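Local coordinates for 4-hydroxythreonine-4-phosphate dehydrogenase (Legionella pneumophila subsp. pneumophila, PDB 6XMY), which probably catalyses the NAD(P)-dependent oxidation of 4-(phosphooxy)-L-threonine in the biosynthesis of pyridoxine 5'-phosphate, with a divalent metal ion as cofactor, at residues Y98-L103 with A126-A131; L105-C110 with E140-F145; L12-G17 with A318-A323. All coordinates share one frame; numbering follows the deposited sequence. Where two conformers were deposited one is given.

Contact 1. Residues Y98-L103 with A126-A131; sequences YVMELL and ANINAA
Ile-128 is the one residue of 126-131 that reaches helix segment 98-103, and it does so with two of its methyls. Its CD1 stands 4.0 Å from CG1 of Val-99, the two side chains meeting at about a right angle, while its CG2 lies 4.0 Å from SD of Met-100. CD1 is also 4.2 Å from that sulfur, so SD faces both methyls, the two side chains meeting at a slant. Ile-128 was modelled in two conformers, and these methyl contacts belong to one of them. The bend of Met-100 at chi2 (-51°) sets SD beside the isoleucine, and the further turn at chi3 directs CE alone. Val-99 offers the methyl that lies opposite its backbone N (chi1 172°).

With the nearest CA atoms, those of Val-99 and Ile-128, 8.1 Å apart, the interface is small and wholly apolar, resting on van der Waals contact. Beyond this first shell, Val-99 also packs on Pro-19 and Val-123. On the other side, Asn-129 ND2 bonds to the carbonyls of Lys-125 and Phe-135, tying the short helix to the loop that follows it. Val-123 and Lys-125 both bind NAD, and the side chain of Ile-128 comes within about 8 Å of the bound dinucleotide at the nearest atoms, making this a second-shell helix-helix contact beside the cofactor site.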
loop_
_atom_site.group_PDB
_atom_site.type_symbol
_atom_site.label_atom_id
_atom_site.label_comp_id
_atom_site.label_asym_id
_atom_site.label_seq_id
_atom_site.Cartn_x
_atom_site.Cartn_y
_atom_site.Cartn_z
ATOM N N TYR A 98 7.526 -12.476 13.753
ATOM C CA TYR A 98 8.615 -11.785 13.077
ATOM C C TYR A 98 8.080 -10.765 12.083
ATOM O O TYR A 98 8.543 -9.613 12.044
ATOM C CB TYR A 98 9.497 -12.821 12.382
ATOM C CG TYR A 98 10.297 -12.330 11.201
ATOM C CD1 TYR A 98 11.532 -11.717 11.372
ATOM C CD2 TYR A 98 9.820 -12.491 9.907
ATOM C CE1 TYR A 98 12.271 -11.287 10.282
ATOM C CE2 TYR A 98 10.553 -12.066 8.816
ATOM C CZ TYR A 98 11.781 -11.466 9.008
ATOM O OH TYR A 98 12.519 -11.043 7.927
ATOM N N VAL A 99 7.092 -11.163 11.268
ATOM C CA VAL A 99 6.501 -10.235 10.307
ATOM C C VAL A 99 5.903 -9.036 11.028
ATOM O O VAL A 99 6.106 -7.880 10.627
ATOM C CB VAL A 99 5.461 -10.950 9.422
ATOM C CG1 VAL A 99 4.721 -9.932 8.567
ATOM C CG2 VAL A 99 6.139 -12.012 8.546
ATOM N N MET A 100 5.160 -9.294 12.108
ATOM C CA MET A 100 4.570 -8.192 12.857
ATOM C C MET A 100 5.639 -7.309 13.473
ATOM O O MET A 100 5.424 -6.103 13.620
ATOM C CB MET A 100 3.596 -8.704 13.916
ATOM C CG MET A 100 2.382 -9.431 13.339
ATOM S SD MET A 100 1.485 -8.534 12.051
ATOM C CE MET A 100 1.006 -7.083 12.950
ATOM N N GLU A 101 6.798 -7.884 13.819
ATOM C CA GLU A 101 7.896 -7.068 14.339
ATOM C C GLU A 101 8.428 -6.125 13.271
ATOM O O GLU A 101 8.738 -4.966 13.562
ATOM C CB GLU A 101 9.023 -7.943 14.890
ATOM C CG GLU A 101 10.038 -7.151 15.724
ATOM C CD GLU A 101 9.458 -6.651 17.031
ATOM O OE1 GLU A 101 8.559 -7.320 17.576
ATOM O OE2 GLU A 101 9.889 -5.574 17.499
ATOM N N LEU A 102 8.524 -6.595 12.024
ATOM C CA LEU A 102 8.920 -5.711 10.934
ATOM C C LEU A 102 7.960 -4.535 10.810
ATOM O O LEU A 102 8.389 -3.387 10.641
ATOM C CB LEU A 102 8.951 -6.479 9.608
ATOM C CG LEU A 102 9.791 -7.760 9.503
ATOM C CD1 LEU A 102 9.731 -8.300 8.075
ATOM C CD2 LEU A 102 11.239 -7.522 9.934
ATOM N N LEU A 103 6.652 -4.800 10.890
ATOM C CA LEU A 103 5.666 -3.727 10.775
ATOM C C LEU A 103 5.757 -2.761 11.951
ATOM O O LEU A 103 5.679 -1.535 11.774
ATOM C CB LEU A 103 4.253 -4.313 10.697
ATOM C CG LEU A 103 3.691 -4.660 9.315
ATOM C CD1 LEU A 103 4.686 -5.405 8.461
ATOM C CD2 LEU A 103 2.391 -5.440 9.438
ATOM N N ALA A 126 -3.410 -14.626 6.019
ATOM C CA ALA A 126 -3.896 -15.833 6.682
ATOM C C ALA A 126 -2.846 -16.442 7.599
ATOM O O ALA A 126 -3.180 -16.925 8.686
ATOM C CB ALA A 126 -4.378 -16.863 5.663
ATOM N N ASN A 127 -1.575 -16.456 7.176
ATOM C CA ASN A 127 -0.532 -17.013 8.038
ATOM C C ASN A 127 -0.465 -16.265 9.364
ATOM O O ASN A 127 -0.299 -16.880 10.424
ATOM C CB ASN A 127 0.831 -16.978 7.343
ATOM C CG ASN A 127 1.912 -17.714 8.136
ATOM O OD1 ASN A 127 2.932 -17.143 8.523
ATOM N ND2 ASN A 127 1.683 -18.986 8.381
ATOM N N ILE A 128 -0.604 -14.936 9.320
ATOM C CA ILE A 128 -0.584 -14.147 10.547
ATOM C C ILE A 128 -1.777 -14.501 11.427
ATOM O O ILE A 128 -1.637 -14.714 12.640
ATOM C CB ILE A 128 -0.513 -12.647 10.214
ATOM C CG1 ILE A 128 0.834 -12.339 9.548
ATOM C CG2 ILE A 128 -0.733 -11.799 11.463
ATOM C CD1 ILE A 128 0.875 -11.045 8.802
ATOM N N ASN A 129 -2.967 -14.585 10.828
ATOM C CA ASN A 129 -4.149 -14.961 11.597
ATOM C C ASN A 129 -4.045 -16.390 12.121
ATOM O O ASN A 129 -4.493 -16.679 13.238
ATOM C CB ASN A 129 -5.405 -14.781 10.748
ATOM C CG ASN A 129 -5.798 -13.317 10.597
ATOM O OD1 ASN A 129 -6.427 -12.731 11.485
ATOM N ND2 ASN A 129 -5.423 -12.717 9.478
ATOM N N ALA A 130 -3.457 -17.297 11.333
ATOM C CA ALA A 130 -3.324 -18.685 11.773
ATOM C C ALA A 130 -2.449 -18.796 13.013
ATOM O O ALA A 130 -2.635 -19.709 13.826
ATOM C CB ALA A 130 -2.773 -19.556 10.642
ATOM N N ALA A 131 -1.510 -17.870 13.183
ATOM C CA ALA A 131 -0.665 -17.838 14.367
ATOM C C ALA A 131 -1.361 -17.226 15.570
ATOM O O ALA A 131 -0.765 -17.188 16.650
ATOM C CB ALA A 131 0.615 -17.063 14.075
#

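Contact 2. Residues L105-C110 with E140-F145; sequences LGASLC and EFFADF
Two phenylalanines of 140-145 close on Ala-107 with different first torsions: Phe-145 has CG opposite its backbone N (chi1 -178°), whereas Phe-142 swings its ring to the side of its own N (chi1 -67°). Residues three apart on one helix thus send their rings to the same methyl. CB of Ala-107 sits 3.7 Å from the centroid of the Phe-145 ring, almost straight above the middle of one face, which makes this a CH-pi contact. The Phe-142 ring reaches the same CB at a slant, its CE1 4.0 Å away.

Next along helix 96-111, Ser-108 adds a looser touch: its backbone N is 3.8 Å from CZ of Phe-145, and its CB is 4.1 Å from that same carbon. The axes of segments 105-110 and 140-145 come within 10.9 Å of each other and cross at -46°, a wide spacing that two aromatic rings set against one small methyl can fill. Within its own helix, Phe-142 brings CD1 to the edge of the Phe-141 ring, in its plane.

Further out, Phe-142 packs on Leu-118 and Thr-120 of strand 117-120 and on Leu-290, while Phe-145 also touches Thr-104. The Phe-142 side chain is about 4 Å, nearest atoms, from those of His-138 and Arg-294, both predicted to bind substrate. Across the two segments, cohesion comes from dispersion and from the weak attraction of methyl hydrogens to the pi cloud of Phe-145, so the fit depends on shape and ring orientation more than on charge.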
loop_
_atom_site.group_PDB
_atom_site.type_symbol
_atom_site.label_atom_id
_atom_site.label_comp_id
_atom_site.label_asym_id
_atom_site.label_seq_id
_atom_site.Cartn_x
_atom_site.Cartn_y
_atom_site.Cartn_z
ATOM N N LEU A 105 8.324 -2.291 14.163
ATOM C CA LEU A 105 9.588 -1.571 14.136
ATOM C C LEU A 105 9.620 -0.555 12.999
ATOM O O LEU A 105 10.078 0.578 13.185
ATOM C CB LEU A 105 10.728 -2.578 14.023
ATOM C CG LEU A 105 12.161 -2.171 14.286
ATOM C CD1 LEU A 105 12.323 -1.456 15.628
ATOM C CD2 LEU A 105 12.996 -3.447 14.218
ATOM N N GLY A 106 9.091 -0.916 11.829
ATOM C CA GLY A 106 9.068 0.024 10.717
ATOM C C GLY A 106 8.242 1.263 11.012
ATOM O O GLY A 106 8.671 2.391 10.748
ATOM N N ALA A 107 7.047 1.072 11.575
ATOM C CA ALA A 107 6.212 2.212 11.941
ATOM C C ALA A 107 6.898 3.077 12.988
ATOM O O ALA A 107 6.916 4.310 12.880
ATOM C CB ALA A 107 4.857 1.726 12.457
ATOM N N SER A 108 7.458 2.441 14.019
ATOM C CA SER A 108 8.096 3.172 15.111
ATOM C C SER A 108 9.297 3.971 14.621
ATOM O O SER A 108 9.453 5.154 14.961
ATOM C CB SER A 108 8.527 2.186 16.195
ATOM O OG SER A 108 9.119 2.877 17.276
ATOM N N LEU A 109 10.169 3.340 13.833
ATOM C CA LEU A 109 11.382 4.018 13.381
ATOM C C LEU A 109 11.049 5.177 12.454
ATOM O O LEU A 109 11.683 6.232 12.519
ATOM C CB LEU A 109 12.327 3.028 12.702
ATOM C CG LEU A 109 12.962 1.981 13.611
ATOM C CD1 LEU A 109 13.691 0.946 12.769
ATOM C CD2 LEU A 109 13.907 2.652 14.612
ATOM N N CYS A 110 10.038 5.015 11.601
ATOM C CA CYS A 110 9.607 6.131 10.767
ATOM C C CYS A 110 8.913 7.210 11.586
ATOM O O CYS A 110 9.077 8.404 11.307
ATOM C CB CYS A 110 8.704 5.634 9.638
ATOM S SG CYS A 110 9.623 4.693 8.426
ATOM N N GLU A 140 -4.895 -1.174 8.185
ATOM C CA GLU A 140 -5.550 -1.110 9.488
ATOM C C GLU A 140 -4.535 -1.198 10.622
ATOM O O GLU A 140 -4.698 -0.547 11.664
ATOM C CB GLU A 140 -6.574 -2.236 9.621
ATOM C CG GLU A 140 -7.782 -2.117 8.698
ATOM C CD GLU A 140 -7.450 -2.372 7.239
ATOM O OE1 GLU A 140 -6.636 -3.276 6.956
ATOM O OE2 GLU A 140 -7.990 -1.648 6.373
ATOM N N PHE A 141 -3.486 -2.006 10.444
ATOM C CA PHE A 141 -2.448 -2.092 11.463
ATOM C C PHE A 141 -1.838 -0.721 11.721
ATOM O O PHE A 141 -1.671 -0.309 12.872
ATOM C CB PHE A 141 -1.357 -3.088 11.062
ATOM C CG PHE A 141 -0.178 -3.080 12.002
ATOM C CD1 PHE A 141 -0.181 -3.856 13.153
ATOM C CD2 PHE A 141 0.914 -2.261 11.761
ATOM C CE1 PHE A 141 0.901 -3.835 14.034
ATOM C CE2 PHE A 141 1.983 -2.227 12.638
ATOM C CZ PHE A 141 1.975 -3.016 13.774
ATOM N N PHE A 142 -1.491 0.001 10.650
ATOM C CA PHE A 142 -0.849 1.301 10.827
ATOM C C PHE A 142 -1.831 2.335 11.364
ATOM O O PHE A 142 -1.456 3.186 12.177
ATOM C CB PHE A 142 -0.220 1.769 9.511
ATOM C CG PHE A 142 0.951 0.928 9.048
ATOM C CD1 PHE A 142 1.946 0.543 9.938
ATOM C CD2 PHE A 142 1.069 0.546 7.712
ATOM C CE1 PHE A 142 3.020 -0.226 9.509
ATOM C CE2 PHE A 142 2.145 -0.222 7.281
ATOM C CZ PHE A 142 3.118 -0.597 8.177
ATOM N N ALA A 143 -3.087 2.291 10.911
ATOM C CA ALA A 143 -4.097 3.181 11.475
ATOM C C ALA A 143 -4.201 2.998 12.985
ATOM O O ALA A 143 -4.219 3.975 13.745
ATOM C CB ALA A 143 -5.449 2.928 10.802
ATOM N N ASP A 144 -4.253 1.745 13.439
ATOM C CA ASP A 144 -4.299 1.469 14.874
ATOM C C ASP A 144 -3.019 1.922 15.571
ATOM O O ASP A 144 -3.076 2.531 16.645
ATOM C CB ASP A 144 -4.535 -0.022 15.118
ATOM C CG ASP A 144 -5.936 -0.467 14.737
ATOM O OD1 ASP A 144 -6.778 0.396 14.424
ATOM O OD2 ASP A 144 -6.199 -1.689 14.749
ATOM N N PHE A 145 -1.858 1.643 14.968
ATOM C CA PHE A 145 -0.584 2.002 15.589
ATOM C C PHE A 145 -0.498 3.500 15.835
ATOM O O PHE A 145 -0.054 3.939 16.902
ATOM C CB PHE A 145 0.572 1.541 14.695
ATOM C CG PHE A 145 1.939 1.819 15.269
ATOM C CD1 PHE A 145 2.550 3.051 15.087
ATOM C CD2 PHE A 145 2.614 0.844 15.981
ATOM C CE1 PHE A 145 3.803 3.309 15.620
ATOM C CE2 PHE A 145 3.875 1.096 16.512
ATOM C CZ PHE A 145 4.467 2.328 16.327
#

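Contact 3. Residues L12-G17 with A318-A323; sequences LLISSG and AAVKMA
Ala-323, whose CB lies 4.3 Å from CD2 of Leu-12, gives its backbone N to the carbonyl oxygen of Ala-319 at 3.0 Å. That oxygen is held twice, since the hydroxyl OG1 of Thr-295 also bonds to it and fastens helix 314-328 to strand 294-297.

Between strand and helix, by contrast, the meeting is apolar. Leu-12 divides its two methyls: CD1 approaches CG1 of Val-320 at 3.7 Å and is equally near the carbonyl oxygen of that residue, while CD2 rests against the backbone carbon of Ala-323. Val-320 divides its methyls too. Its CG1, trans to the backbone N (chi1 174°), goes to Leu-12, and its CG2 meets CD1 of Ile-14 at 4.1 Å with the side chains at about a right angle. Ile-14 extends CD1 to the helix through a bend at chi2 (-60°), although its CB does not aim there.

The segments run roughly antiparallel, their axes inclined at 149° and approaching to 9.8 Å. Strand 12-15 lies between strands 37-41 and 117-120. Leu-13 and Ser-15, intervening along the strand, pack on helix 96-111 instead, so the strand is sandwiched between helices in an alpha/beta/alpha layering. Val-320 also covers Val-37, Leu-30 and Leu-35, spreading the helix over the neighbouring strand.

All four touching residues are buried, and what they bring together is mostly aliphatic carbon, with the helix backbone at Val-320 and Ala-323 also touched. Hydrophobic burial and close methyl fit therefore join strand to helix, while backbone hydrogen bonds tie Leu-12, Leu-13 and Ile-14 to the flanking segments of the sheet and Met-322 and Ala-323 into their helix.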
loop_
_atom_site.group_PDB
_atom_site.type_symbol
_atom_site.label_atom_id
_atom_site.label_comp_id
_atom_site.label_asym_id
_atom_site.label_seq_id
_atom_site.Cartn_x
_atom_site.Cartn_y
_atom_site.Cartn_z
ATOM N N LEU A 12 15.020 5.381 3.105
ATOM C CA LEU A 12 13.714 4.741 3.110
ATOM C C LEU A 12 13.855 3.376 3.768
ATOM O O LEU A 12 14.819 2.647 3.514
ATOM C CB LEU A 12 13.239 4.547 1.667
ATOM C CG LEU A 12 13.296 5.801 0.783
ATOM C CD1 LEU A 12 13.169 5.453 -0.705
ATOM C CD2 LEU A 12 12.212 6.767 1.191
ATOM N N LEU A 13 12.899 3.029 4.624
ATOM C CA LEU A 13 12.923 1.744 5.317
ATOM C C LEU A 13 11.969 0.784 4.619
ATOM O O LEU A 13 10.803 1.123 4.402
ATOM C CB LEU A 13 12.503 1.938 6.773
ATOM C CG LEU A 13 12.743 0.793 7.748
ATOM C CD1 LEU A 13 14.228 0.452 7.813
ATOM C CD2 LEU A 13 12.199 1.175 9.128
ATOM N N ILE A 14 12.462 -0.401 4.259
ATOM C CA ILE A 14 11.674 -1.377 3.506
ATOM C C ILE A 14 11.402 -2.568 4.409
ATOM O O ILE A 14 12.340 -3.269 4.809
ATOM C CB ILE A 14 12.398 -1.848 2.233
ATOM C CG1 ILE A 14 13.106 -0.693 1.521
ATOM C CG2 ILE A 14 11.425 -2.608 1.301
ATOM C CD1 ILE A 14 12.221 0.427 1.077
ATOM N N SER A 15 10.134 -2.809 4.737
ATOM C CA SER A 15 9.790 -4.069 5.390
ATOM C C SER A 15 9.818 -5.193 4.366
ATOM O O SER A 15 9.085 -5.152 3.373
ATOM C CB SER A 15 8.411 -4.004 6.029
ATOM O OG SER A 15 7.963 -5.323 6.288
ATOM N N SER A 16 10.657 -6.193 4.597
ATOM C CA SER A 16 10.775 -7.302 3.660
ATOM C C SER A 16 9.611 -8.293 3.723
ATOM O O SER A 16 9.571 -9.211 2.901
ATOM C CB SER A 16 12.133 -7.997 3.821
ATOM O OG SER A 16 12.265 -8.610 5.093
ATOM N N GLY A 17 8.671 -8.135 4.659
ATOM C CA GLY A 17 7.396 -8.833 4.567
ATOM C C GLY A 17 7.472 -10.314 4.922
ATOM O O GLY A 17 8.330 -10.761 5.691
ATOM N N ALA A 318 8.452 0.892 -8.229
ATOM C CA ALA A 318 7.554 2.041 -8.244
ATOM C C ALA A 318 7.204 2.500 -6.831
ATOM O O ALA A 318 7.117 3.708 -6.569
ATOM C CB ALA A 318 6.289 1.705 -9.034
ATOM N N ALA A 319 7.015 1.554 -5.900
ATOM C CA ALA A 319 6.647 1.918 -4.531
ATOM C C ALA A 319 7.781 2.646 -3.824
ATOM O O ALA A 319 7.543 3.615 -3.091
ATOM C CB ALA A 319 6.250 0.674 -3.739
ATOM N N VAL A 320 9.017 2.189 -4.032
ATOM C CA VAL A 320 10.177 2.868 -3.467
ATOM C C VAL A 320 10.329 4.254 -4.079
ATOM O O VAL A 320 10.574 5.238 -3.371
ATOM C CB VAL A 320 11.440 2.009 -3.661
ATOM C CG1 VAL A 320 12.673 2.782 -3.203
ATOM C CG2 VAL A 320 11.322 0.687 -2.894
ATOM N N LYS A 321 10.171 4.362 -5.398
ATOM C CA LYS A 321 10.323 5.665 -6.036
ATOM C C LYS A 321 9.244 6.638 -5.579
ATOM O O LYS A 321 9.522 7.825 -5.360
ATOM C CB LYS A 321 10.336 5.505 -7.555
ATOM C CG LYS A 321 11.618 4.857 -8.053
ATOM C CD LYS A 321 11.560 4.535 -9.535
ATOM C CE LYS A 321 12.441 3.335 -9.857
ATOM N NZ LYS A 321 12.608 3.115 -11.323
ATOM N N MET A 322 8.013 6.160 -5.404
ATOM C CA MET A 322 6.959 7.050 -4.929
ATOM C C MET A 322 7.234 7.516 -3.505
ATOM O O MET A 322 7.056 8.699 -3.188
ATOM C CB MET A 322 5.594 6.369 -5.027
ATOM C CG MET A 322 4.466 7.261 -4.561
ATOM S SD MET A 322 2.839 6.553 -4.796
ATOM C CE MET A 322 2.789 6.416 -6.582
ATOM N N ALA A 323 7.671 6.603 -2.637
ATOM C CA ALA A 323 8.015 6.992 -1.273
ATOM C C ALA A 323 9.149 8.011 -1.266
ATOM O O ALA A 323 9.099 9.005 -0.527
ATOM C CB ALA A 323 8.368 5.757 -0.446
#

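How the contacts relate
Contacts 1 and 2 share helix 96-111 and have centres about 14 Å apart; the helices they add, 125-130 and 138-145, follow each other in the chain. Phe-141 bridges the two by packing on Met-100 and Leu-103. The centre of contact 3 is about 19 Å from that of contact 1 and about 14 Å from that of contact 2, yet strand 12-15 and the turn after it touch the same helix through Leu-102, Gly-106 and Leu-109. In sequence the order is 12-17, 98-103, 105-110, 126-131, 140-145, 318-323: contacts 1 and 2 interleave, while contact 3 joins segments near the two ends of the chain. Helix 96-111 thus links the buried strand to helices beside the NAD and predicted substrate sites.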